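Local structure of microtubule-associated serine/threonine-protein kinase 4 (Homo sapiens, 2W7R) at residues V73-L76 with L77-S80. The protein is a serine/threonine kinase whose PDZ domain, the part described here, probably binds short peptide segments, often C-terminal tails, of partner proteins. Sequence-based numbering, arbitrary orientation.
Sequences VIEL and LLKS
Local i to i+4 contacts between Ile-74 and Leu-78 and between Val-73 and Leu-77 run along the C-terminal half of helix 70-78, which lies against the strands of the domain. Three successive backbone bonds set the spacing: Leu-77 N to Val-73 O, Leu-78 N to Ile-74 O at 2.9 Å, and Lys-79 N to Glu-75 O at 3.0 Å. Ile-74 and Leu-78 lie side by side, pointing the same way, CG2 of Ile-74 meeting CD1 of Leu-78 at 3.7 Å. A chi1 of -71° sets CG1 of Ile-74 beside the backbone N and turns CG2 anti to it. Val-73 CG1 and Leu-77 CD1 are 4.4 Å apart, a looser touch, and both side chains pack on Ile-60 of strand 56-60. In a PDZ domain, this amphipathic helix and the neighbouring strand typically flank the peptide groove, consistent with Ile-74 touching Ile-18 and Leu-77 touching Phe-16 of strand 16-24. The Lys-79 chain, bent at chi3 and chi4, lies alongside Leu-76, its NZ 3.4 Å from Leu-76 CD2. A water accepts from Lys-79 NZ at 2.6 Å and donates to Leu-76 O at 2.9 Å, while Ser-80 OG is hydrogen-bonded to Asn-61 ND2 and to the backbone O of Lys-83.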
loop_
_atom_site.group_PDB
_atom_site.type_symbol
_atom_site.label_atom_id
_atom_site.label_comp_id
_atom_site.label_asym_id
_atom_site.label_seq_id
_atom_site.Cartn_x
_atom_site.Cartn_y
_atom_site.Cartn_z
ATOM N N VAL A 73 -8.864 9.953 -13.311
ATOM C CA VAL A 73 -7.480 9.518 -13.436
ATOM C C VAL A 73 -7.335 8.540 -14.596
ATOM O O VAL A 73 -6.401 8.638 -15.392
ATOM C CB VAL A 73 -6.965 8.870 -12.138
ATOM C CG1 VAL A 73 -5.519 8.419 -12.314
ATOM C CG2 VAL A 73 -7.093 9.850 -10.962
ATOM N N ILE A 74 -8.259 7.586 -14.685
ATOM C CA ILE A 74 -8.253 6.631 -15.791
ATOM C C ILE A 74 -8.270 7.394 -17.115
ATOM O O ILE A 74 -7.510 7.087 -18.033
ATOM C CB ILE A 74 -9.459 5.684 -15.710
ATOM C CG1 ILE A 74 -9.285 4.704 -14.545
ATOM C CG2 ILE A 74 -9.648 4.924 -17.025
ATOM C CD1 ILE A 74 -8.151 3.716 -14.738
ATOM N N GLU A 75 -9.116 8.413 -17.191
ATOM C CA GLU A 75 -9.230 9.220 -18.402
ATOM C C GLU A 75 -7.909 9.901 -18.768
ATOM O O GLU A 75 -7.569 10.003 -19.947
ATOM C CB GLU A 75 -10.347 10.258 -18.247
ATOM C CG GLU A 75 -10.775 10.910 -19.550
ATOM C CD GLU A 75 -11.385 9.919 -20.525
ATOM O OE1 GLU A 75 -11.760 8.805 -20.095
ATOM O OE2 GLU A 75 -11.493 10.255 -21.723
ATOM N N LEU A 76 -7.169 10.371 -17.765
ATOM C CA LEU A 76 -5.850 10.955 -18.011
ATOM C C LEU A 76 -4.907 9.937 -18.649
ATOM O O LEU A 76 -4.167 10.259 -19.576
ATOM C CB LEU A 76 -5.224 11.493 -16.719
ATOM C CG LEU A 76 -5.892 12.689 -16.042
ATOM C CD1 LEU A 76 -5.094 13.124 -14.821
ATOM C CD2 LEU A 76 -6.048 13.839 -17.023
ATOM N N LEU A 77 -4.931 8.709 -18.143
ATOM C CA LEU A 77 -4.056 7.659 -18.659
ATOM C C LEU A 77 -4.469 7.245 -20.067
ATOM O O LEU A 77 -3.624 6.924 -20.902
ATOM C CB LEU A 77 -4.052 6.454 -17.710
ATOM C CG LEU A 77 -3.401 6.734 -16.346
ATOM C CD1 LEU A 77 -3.787 5.703 -15.299
ATOM C CD2 LEU A 77 -1.885 6.826 -16.477
ATOM N N LEU A 78 -5.771 7.268 -20.335
ATOM C CA LEU A 78 -6.284 6.857 -21.639
ATOM C C LEU A 78 -5.969 7.854 -22.754
ATOM O O LEU A 78 -5.657 7.456 -23.876
ATOM C CB LEU A 78 -7.792 6.606 -21.572
ATOM C CG LEU A 78 -8.236 5.389 -20.763
ATOM C CD1 LEU A 78 -9.751 5.297 -20.737
ATOM C CD2 LEU A 78 -7.624 4.116 -21.324
ATOM N N LYS A 79 -6.055 9.145 -22.448
ATOM C CA LYS A 79 -5.812 10.172 -23.457
ATOM C C LYS A 79 -4.322 10.379 -23.707
ATOM O O LYS A 79 -3.935 11.122 -24.610
ATOM C CB LYS A 79 -6.460 11.499 -23.057
ATOM C CG LYS A 79 -5.706 12.282 -21.988
ATOM C CD LYS A 79 -5.942 13.780 -22.155
ATOM C CE LYS A 79 -5.937 14.518 -20.822
ATOM N NZ LYS A 79 -4.635 14.426 -20.108
ATOM N N SER A 80 -3.489 9.718 -22.909
ATOM C CA SER A 80 -2.045 9.890 -23.010
ATOM C C SER A 80 -1.489 9.310 -24.309
ATOM O O SER A 80 -0.544 9.852 -24.882
ATOM C CB SER A 80 -1.336 9.279 -21.801
ATOM O OG SER A 80 0.034 9.644 -21.785
HETATM O O HOH W 1 -2.622 12.716 -20.045
#